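Local coordinates for protein putative cyclohexadienyl dehydrogenase and ADH prephenate dehydrogenase (Rhizobium meliloti, PDB 4WJI) that probably catalyses the NAD(P)+-dependent oxidative decarboxylation of prephenate to 4-hydroxyphenylpyruvate, a step in the biosynthesis of tyrosine, at residues D231-M234 with W235-C239; L240-K243 with D244-L247; L260-A263 with I264-G267. One frame throughout, in Å; residues are numbered along the deposited sequence.

Overall arrangement
The three contacts follow one another along the family's dimerization region, each between neighbouring residues. Contact 1 occupies the start of helix 232-241, beside NADP and bound tyrosine. Contact 2 is the break between that helix and the long helix 243-265; its centre is about 12 Å from that of contact 1, and Ile246 touches Val238 and Cys239. Contact 3 lies at the far end of helix 243-265, about 30 Å from contact 2 and 34 Å from contact 1, centre to centre. Within the dimer contact 2 of one subunit packs on contact 3 of the other. All three touch the second subunit, so the interface runs from beside the ligands to that far end.

Contact 1 of 3, residues D231-M234 with W235-C239. With NAP (NADP nicotinamide-adenine-dinucleotide phosphate), chain B.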
loop_
_atom_site.group_PDB
_atom_site.type_symbol
_atom_site.label_atom_id
_atom_site.label_comp_id
_atom_site.label_asym_id
_atom_site.label_seq_id
_atom_site.Cartn_x
_atom_site.Cartn_y
_atom_site.Cartn_z
ATOM N N ASP A 231 7.892 -9.439 9.068
ATOM C CA ASP A 231 8.712 -9.981 10.108
ATOM C C ASP A 231 9.870 -9.033 10.490
ATOM O O ASP A 231 10.664 -8.632 9.629
ATOM C CB ASP A 231 9.274 -11.332 9.703
ATOM C CG ASP A 231 10.097 -11.948 10.800
ATOM O OD1 ASP A 231 9.522 -12.365 11.854
ATOM O OD2 ASP A 231 11.339 -11.967 10.659
ATOM N N PRO A 232 10.024 -8.767 11.798
ATOM C CA PRO A 232 11.054 -7.790 12.169
ATOM C C PRO A 232 12.473 -8.291 11.982
ATOM O O PRO A 232 13.346 -7.502 11.702
ATOM C CB PRO A 232 10.785 -7.511 13.662
ATOM C CG PRO A 232 9.655 -8.333 14.047
ATOM C CD PRO A 232 9.037 -8.964 12.881
ATOM N N THR A 233 12.701 -9.602 12.165
ATOM C CA THR A 233 14.037 -10.160 11.948
ATOM C C THR A 233 14.456 -10.022 10.487
ATOM O O THR A 233 15.595 -9.588 10.202
ATOM C CB THR A 233 14.130 -11.622 12.404
ATOM O OG1 THR A 233 13.767 -11.726 13.793
ATOM C CG2 THR A 233 15.497 -12.167 12.234
HETATM N N MSE A 234 13.551 -10.384 9.572
HETATM C CA MSE A 234 13.827 -10.286 8.137
HETATM C C MSE A 234 14.249 -8.878 7.802
HETATM O O MSE A 234 15.231 -8.666 7.089
HETATM C CB MSE A 234 12.561 -10.663 7.335
HETATM C CG MSE A 234 12.656 -10.375 5.836
HETATM SE SE MSE A 234 11.102 -11.088 4.942
HETATM C CE MSE A 234 11.365 -10.019 3.379
ATOM N N TRP A 235 13.458 -7.883 8.245
ATOM C CA TRP A 235 13.701 -6.505 7.833
ATOM C C TRP A 235 14.839 -5.832 8.572
ATOM O O TRP A 235 15.531 -5.013 7.958
ATOM C CB TRP A 235 12.373 -5.678 7.869
ATOM C CG TRP A 235 11.569 -6.093 6.667
ATOM C CD1 TRP A 235 10.504 -6.941 6.622
ATOM C CD2 TRP A 235 11.882 -5.756 5.304
ATOM N NE1 TRP A 235 10.131 -7.134 5.319
ATOM C CE2 TRP A 235 10.951 -6.412 4.488
ATOM C CE3 TRP A 235 12.831 -4.930 4.711
ATOM C CZ2 TRP A 235 10.983 -6.297 3.092
ATOM C CZ3 TRP A 235 12.868 -4.847 3.359
ATOM C CH2 TRP A 235 11.959 -5.532 2.551
ATOM N N ARG A 236 15.065 -6.177 9.837
ATOM C CA ARG A 236 16.293 -5.785 10.522
ATOM C C ARG A 236 17.480 -6.233 9.666
ATOM O O ARG A 236 18.402 -5.436 9.365
ATOM C CB ARG A 236 16.372 -6.378 11.917
ATOM C CG ARG A 236 17.709 -6.116 12.612
ATOM C CD ARG A 236 17.940 -7.065 13.755
ATOM N NE ARG A 236 18.167 -8.397 13.270
ATOM C CZ ARG A 236 18.165 -9.489 14.011
ATOM N NH1 ARG A 236 17.873 -9.419 15.301
ATOM N NH2 ARG A 236 18.454 -10.660 13.453
ATOM N N ASP A 237 17.471 -7.508 9.283
ATOM C CA ASP A 237 18.619 -8.015 8.539
ATOM C C ASP A 237 18.824 -7.317 7.182
ATOM O O ASP A 237 19.961 -7.061 6.777
ATOM C CB ASP A 237 18.536 -9.521 8.386
ATOM C CG ASP A 237 18.875 -10.265 9.662
ATOM O OD1 ASP A 237 19.098 -9.651 10.756
ATOM O OD2 ASP A 237 18.997 -11.536 9.540
ATOM N N VAL A 238 17.738 -7.045 6.439
ATOM C CA VAL A 238 17.904 -6.315 5.175
ATOM C C VAL A 238 18.562 -4.946 5.390
ATOM O O VAL A 238 19.455 -4.541 4.627
ATOM C CB VAL A 238 16.528 -6.145 4.468
ATOM C CG1 VAL A 238 16.638 -5.216 3.290
ATOM C CG2 VAL A 238 16.021 -7.461 3.967
ATOM N N CYS A 239 18.114 -4.208 6.406
ATOM C CA CYS A 239 18.681 -2.890 6.681
ATOM C C CYS A 239 20.161 -2.966 7.068
ATOM O O CYS A 239 20.948 -2.062 6.730
ATOM C CB CYS A 239 17.918 -2.211 7.822
ATOM S SG CYS A 239 16.265 -1.665 7.356
HETATM P PA NAP B . 10.133 -16.717 7.703
HETATM O O1A NAP B . 8.778 -17.090 7.237
HETATM O O2A NAP B . 10.341 -15.936 8.957
HETATM O O5B NAP B . 10.985 -18.069 7.852
HETATM C C5B NAP B . 12.262 -18.043 8.478
HETATM C C4B NAP B . 12.967 -19.396 8.404
HETATM O O4B NAP B . 14.329 -19.204 8.771
HETATM C C3B NAP B . 12.426 -20.399 9.407
HETATM O O3B NAP B . 12.662 -21.729 8.972
HETATM C C2B NAP B . 13.294 -20.171 10.616
HETATM O O2B NAP B . 13.421 -21.323 11.403
HETATM C C1B NAP B . 14.625 -19.883 9.978
HETATM N N9A NAP B . 15.607 -19.093 10.769
HETATM C C8A NAP B . 15.421 -17.928 11.369
HETATM N N7A NAP B . 16.495 -17.445 11.939
HETATM C C5A NAP B . 17.458 -18.378 11.699
HETATM C C6A NAP B . 18.820 -18.461 12.053
HETATM N N6A NAP B . 19.414 -17.490 12.773
HETATM N N1A NAP B . 19.489 -19.512 11.628
HETATM C C2A NAP B . 18.878 -20.441 10.914
HETATM N N3A NAP B . 17.611 -20.461 10.545
HETATM C C4A NAP B . 16.921 -19.408 10.963
HETATM O O3 NAP B . 10.952 -15.992 6.532
HETATM P PN NAP B . 10.765 -15.902 4.948
HETATM O O1N NAP B . 9.797 -14.851 4.734
HETATM O O2N NAP B . 10.548 -17.227 4.369
HETATM O O5D NAP B . 12.192 -15.300 4.494
HETATM C C5D NAP B . 13.308 -16.116 4.238
HETATM C C4D NAP B . 14.235 -15.385 3.271
HETATM O O4D NAP B . 13.492 -15.037 2.121
HETATM C C3D NAP B . 14.776 -14.095 3.810
HETATM O O3D NAP B . 16.138 -13.955 3.440
HETATM C C2D NAP B . 13.932 -13.023 3.162
HETATM O O2D NAP B . 14.669 -11.834 3.037
HETATM C C1D NAP B . 13.690 -13.681 1.803
HETATM N N1N NAP B . 12.449 -13.289 1.118
HETATM C C2N NAP B . 11.342 -13.010 1.811
HETATM C C3N NAP B . 10.182 -12.641 1.175
HETATM C C7N NAP B . 8.904 -12.284 1.899
HETATM O O7N NAP B . 8.061 -11.659 1.314
HETATM N N7N NAP B . 8.775 -12.681 3.145
HETATM C C4N NAP B . 10.189 -12.582 -0.194
HETATM C C5N NAP B . 11.334 -12.901 -0.875
HETATM C C6N NAP B . 12.483 -13.228 -0.207
HETATM P P2B NAP B . 12.667 -21.467 12.817
HETATM O O1X NAP B . 11.260 -21.023 12.597
HETATM O O2X NAP B . 12.786 -22.933 13.118
HETATM O O3X NAP B . 13.351 -20.586 13.845
#
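Met234, present as selenomethionine, lays its side chain against the indole of Trp235. With CG anti to the backbone N (chi1 170°) and the chain extended beyond it, CG sits over one face of the indole, 4.2 Å from the centroid of the five-membered ring and 16° off its normal. The selenium stands obliquely to the same ring in a Met-aromatic contact, and CE reaches the benzo part, 3.8 Å from Trp235 CZ2. The Met234 tip also touches the cofactor: SE is 3.3 Å from N7N of the NADP carboxamide, and CE is 3.4 Å from C2N of the nicotinamide. His192 stacks on the Trp235 ring, while Asp231 O lies at the edge of the indole.

Farther round the helix, Thr233 and Arg236 run side by side, with Thr233 CG2 3.5 Å from Arg236 NH2. A bend at chi3 (69°) turns the guanidinium toward Asp237, whose OD1 it grips side-on through NE and NH2 together, each 3.0 Å from that oxygen and close to the guanidinium plane. OD2 of Asp237 accepts instead from the amide of Gly75.

Asp231 caps the helix through OD2, which accepts from Met234 N at 2.9 Å. The arrangement is that of an N-capped helix start in which Met234 meets both NADP and the bound tyrosine, and Trp235 the tyrosine.

Contact 2 of 3, residues L240-K243 with D244-L247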
loop_
_atom_site.group_PDB
_atom_site.type_symbol
_atom_site.label_atom_id
_atom_site.label_comp_id
_atom_site.label_asym_id
_atom_site.label_seq_id
_atom_site.Cartn_x
_atom_site.Cartn_y
_atom_site.Cartn_z
ATOM N N LEU A 240 20.518 -4.015 7.779
ATOM C CA LEU A 240 21.932 -4.222 8.196
ATOM C C LEU A 240 22.824 -4.641 7.025
ATOM O O LEU A 240 24.022 -4.362 7.019
ATOM C CB LEU A 240 22.035 -5.295 9.288
ATOM C CG LEU A 240 21.427 -4.918 10.659
ATOM C CD1 LEU A 240 21.344 -6.115 11.598
ATOM C CD2 LEU A 240 22.169 -3.762 11.302
ATOM N N HIS A 241 22.260 -5.357 6.068
ATOM C CA HIS A 241 23.025 -5.964 4.984
ATOM C C HIS A 241 22.891 -5.331 3.609
ATOM O O HIS A 241 23.604 -5.733 2.689
ATOM C CB HIS A 241 22.715 -7.481 4.968
ATOM C CG HIS A 241 23.318 -8.149 6.141
ATOM N ND1 HIS A 241 22.647 -8.512 7.276
ATOM C CD2 HIS A 241 24.631 -8.386 6.381
ATOM C CE1 HIS A 241 23.522 -9.006 8.150
ATOM N NE2 HIS A 241 24.723 -8.931 7.630
ATOM N N ASN A 242 22.038 -4.330 3.469
ATOM C CA ASN A 242 22.040 -3.517 2.234
ATOM C C ASN A 242 22.218 -2.037 2.562
ATOM O O ASN A 242 21.620 -1.172 1.914
ATOM C CB ASN A 242 20.753 -3.724 1.412
ATOM C CG ASN A 242 20.924 -3.294 -0.040
ATOM O OD1 ASN A 242 22.035 -3.280 -0.556
ATOM N ND2 ASN A 242 19.822 -3.026 -0.721
ATOM N N LYS A 243 23.039 -1.759 3.578
ATOM C CA LYS A 243 23.164 -0.425 4.143
ATOM C C LYS A 243 23.466 0.653 3.107
ATOM O O LYS A 243 22.783 1.687 3.083
ATOM C CB LYS A 243 24.281 -0.465 5.227
ATOM C CG LYS A 243 24.650 0.887 5.810
ATOM C CD LYS A 243 25.954 0.723 6.607
ATOM C CE LYS A 243 26.400 1.986 7.205
ATOM N NZ LYS A 243 27.692 1.784 7.890
ATOM N N ASP A 244 24.505 0.489 2.303
ATOM C CA ASP A 244 24.958 1.580 1.470
ATOM C C ASP A 244 23.898 1.973 0.410
ATOM O O ASP A 244 23.606 3.162 0.235
ATOM C CB ASP A 244 26.304 1.247 0.835
ATOM C CG ASP A 244 27.505 1.469 1.792
ATOM O OD1 ASP A 244 27.356 1.829 2.999
ATOM O OD2 ASP A 244 28.632 1.280 1.307
ATOM N N ALA A 245 23.288 0.975 -0.221
ATOM C CA ALA A 245 22.268 1.270 -1.237
ATOM C C ALA A 245 21.011 1.869 -0.622
ATOM O O ALA A 245 20.435 2.808 -1.183
ATOM C CB ALA A 245 21.913 0.037 -2.033
ATOM N N ILE A 246 20.623 1.359 0.543
ATOM C CA ILE A 246 19.503 1.921 1.251
ATOM C C ILE A 246 19.748 3.389 1.615
ATOM O O ILE A 246 18.856 4.244 1.471
ATOM C CB ILE A 246 19.158 1.055 2.493
ATOM C CG1 ILE A 246 18.509 -0.263 2.021
ATOM C CG2 ILE A 246 18.268 1.803 3.459
ATOM C CD1 ILE A 246 18.314 -1.287 3.106
ATOM N N LEU A 247 20.921 3.691 2.172
ATOM C CA LEU A 247 21.211 5.065 2.588
ATOM C C LEU A 247 21.200 5.991 1.380
ATOM O O LEU A 247 20.732 7.136 1.502
ATOM C CB LEU A 247 22.559 5.149 3.329
ATOM C CG LEU A 247 22.532 4.534 4.714
ATOM C CD1 LEU A 247 23.934 4.476 5.371
ATOM C CD2 LEU A 247 21.575 5.229 5.656
HETATM O O HOH W 1 24.311 -1.795 -0.231
#
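Asn242 meets Ala245 and Ile246 at the break between two helices, and both ends of its carboxamide have partners. Asn242 is at the N-cap position of helix 243-265, but its side chain makes no direct capping bond. Instead a water molecule stands between: it donates to Asn242 OD1 at 2.7 Å and accepts from Ala245 N at 3.0 Å, so the water satisfies an amide of the first turn and links it to the Asn242 side chain. The other end of the carboxamide, ND2, is hydrogen-bonded to ND1 of His189 and to the carbonyl oxygen of Asp181. Partners at both ends hold the amide group against rotation, and a chi1 of -161°, which turns CG away from the residue's own N, places OD1 3.6 Å from the methyl CB of Ala245. A leucine here would probably leave the water without its acceptor and His189 and the Asp181 carbonyl without the ND2 donor.

The backbone carbonyls are used in turn. Asn242 O accepts from Ile246 N at 3.0 Å, and Lys243 O accepts from Leu247 N at 2.9 Å, which begins the regular helical pattern. Beside the first of these bonds, Ile246 CD1 comes within 3.8 Å of Asn242 CB. The extended Lys243 chain lies obliquely across Leu247, with its CG 3.7 Å from Leu247 CD1, and carries NZ on to a weak hydrogen bond with the carbonyl oxygen of Arg265 of the second subunit.

In the fold, this corner joins helix 232-241 to helix 243-265. Asn242, Ala245 and Ile246 pack on helix 177-203 through Ala185, His189 and Ile193, whereas Ile246 and Leu247 also meet Ile264 and Arg265 of the second subunit.

Contact 3 of 3, residues L260-A263 with I264-G267; sequences LQRA and IRWG
Gln261 and Arg265, one turn apart, are joined by hydrogen bonds between their side chains. Arg265 NE donates to Gln261 OE1 at 2.8 Å along a nearly straight N-H line (168°), with the oxygen close to the guanidinium plane; a weak bond from NH2 reaches the same atom. A water donates to OE1 at 2.7 Å and accepts from Arg265 NH2, closing a small polar ring.

The second kind of contact is CH-pi. Arg262 CG stands almost directly above the six-membered ring of Trp266, 3.7 Å from its centroid and 4° off the normal, and CD follows over the same face, 3.5 Å from Trp266 CH2. With chi1 at -171°, the Arg262 chain leaves the backbone opposite its own N and runs alongside the indole.

Backbone bonds finish the helix. Trp266 N donates to Arg262 O at 2.9 Å, after which Gly267, with positive phi, is the C-prime residue of a Schellman motif, its N bonded to Ile264 O at 3.2 Å.

Leu260, Ala263 and Ile264 pack on Leu272 of helix 269-278, while Gln261, Ile264 and Arg265 also meet Leu247 of the second subunit; the chemistry is mixed, with a hydrated amide-guanidinium pair beside a CH-pi contact on the exposed Trp266.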
loop_
_atom_site.group_PDB
_atom_site.type_symbol
_atom_site.label_atom_id
_atom_site.label_comp_id
_atom_site.label_asym_id
_atom_site.label_seq_id
_atom_site.Cartn_x
_atom_site.Cartn_y
_atom_site.Cartn_z
ATOM N N LEU A 260 8.970 18.872 -1.786
ATOM C CA LEU A 260 7.510 18.769 -1.706
ATOM C C LEU A 260 6.950 19.538 -0.494
ATOM O O LEU A 260 5.956 20.240 -0.609
ATOM C CB LEU A 260 7.111 17.288 -1.661
ATOM C CG LEU A 260 5.665 16.880 -1.852
ATOM C CD1 LEU A 260 5.042 17.561 -3.037
ATOM C CD2 LEU A 260 5.635 15.357 -2.029
ATOM N N GLN A 261 7.611 19.431 0.664
ATOM C CA GLN A 261 7.235 20.155 1.840
ATOM C C GLN A 261 7.257 21.675 1.556
ATOM O O GLN A 261 6.340 22.407 2.012
ATOM C CB GLN A 261 8.168 19.796 2.987
ATOM C CG GLN A 261 7.782 20.303 4.345
ATOM C CD GLN A 261 8.374 21.662 4.640
ATOM O OE1 GLN A 261 9.034 22.278 3.782
ATOM N NE2 GLN A 261 8.136 22.153 5.855
ATOM N N ARG A 262 8.257 22.141 0.822
ATOM C CA ARG A 262 8.349 23.566 0.495
ATOM C C ARG A 262 7.206 23.987 -0.445
ATOM O O ARG A 262 6.601 25.057 -0.241
ATOM C CB ARG A 262 9.696 23.857 -0.151
ATOM C CG ARG A 262 9.957 25.327 -0.315
ATOM C CD ARG A 262 11.396 25.643 -0.750
ATOM N NE ARG A 262 11.622 25.132 -2.105
ATOM C CZ ARG A 262 12.397 24.096 -2.428
ATOM N NH1 ARG A 262 13.100 23.444 -1.501
ATOM N NH2 ARG A 262 12.491 23.720 -3.704
ATOM N N ALA A 263 6.876 23.165 -1.444
ATOM C CA ALA A 263 5.698 23.439 -2.310
ATOM C C ALA A 263 4.395 23.528 -1.498
ATOM O O ALA A 263 3.550 24.406 -1.747
ATOM C CB ALA A 263 5.565 22.384 -3.388
ATOM N N ILE A 264 4.230 22.670 -0.488
ATOM C CA ILE A 264 3.051 22.769 0.368
ATOM C C ILE A 264 3.090 24.054 1.242
ATOM O O ILE A 264 2.107 24.800 1.344
ATOM C CB ILE A 264 2.898 21.505 1.243
ATOM C CG1 ILE A 264 2.658 20.267 0.367
ATOM C CG2 ILE A 264 1.731 21.642 2.197
ATOM C CD1 ILE A 264 2.665 18.953 1.133
ATOM N N ARG A 265 4.242 24.332 1.845
ATOM C CA ARG A 265 4.434 25.548 2.611
ATOM C C ARG A 265 4.116 26.818 1.833
ATOM O O ARG A 265 3.548 27.773 2.420
ATOM C CB ARG A 265 5.909 25.666 3.112
ATOM C CG ARG A 265 6.209 25.108 4.482
ATOM C CD ARG A 265 7.579 25.557 5.073
ATOM N NE ARG A 265 8.735 25.015 4.331
ATOM C CZ ARG A 265 9.697 25.742 3.736
ATOM N NH1 ARG A 265 9.675 27.069 3.758
ATOM N NH2 ARG A 265 10.680 25.140 3.083
ATOM N N TRP A 266 4.479 26.845 0.539
ATOM C CA TRP A 266 4.327 28.055 -0.278
ATOM C C TRP A 266 3.089 28.037 -1.138
ATOM O O TRP A 266 2.876 28.942 -1.969
ATOM C CB TRP A 266 5.572 28.208 -1.150
ATOM C CG TRP A 266 6.819 28.576 -0.371
ATOM C CD1 TRP A 266 6.885 28.962 0.927
ATOM C CD2 TRP A 266 8.138 28.709 -0.895
ATOM N NE1 TRP A 266 8.187 29.279 1.270
ATOM C CE2 TRP A 266 8.974 29.131 0.162
ATOM C CE3 TRP A 266 8.706 28.473 -2.147
ATOM C CZ2 TRP A 266 10.352 29.335 -0.000
ATOM C CZ3 TRP A 266 10.078 28.677 -2.304
ATOM C CH2 TRP A 266 10.878 29.116 -1.239
ATOM N N GLY A 267 2.254 27.007 -0.964
ATOM C CA GLY A 267 1.040 26.925 -1.743
ATOM C C GLY A 267 1.251 26.856 -3.254
ATOM O O GLY A 267 0.464 27.420 -4.030
HETATM O O HOH W 2 11.503 22.091 2.795
#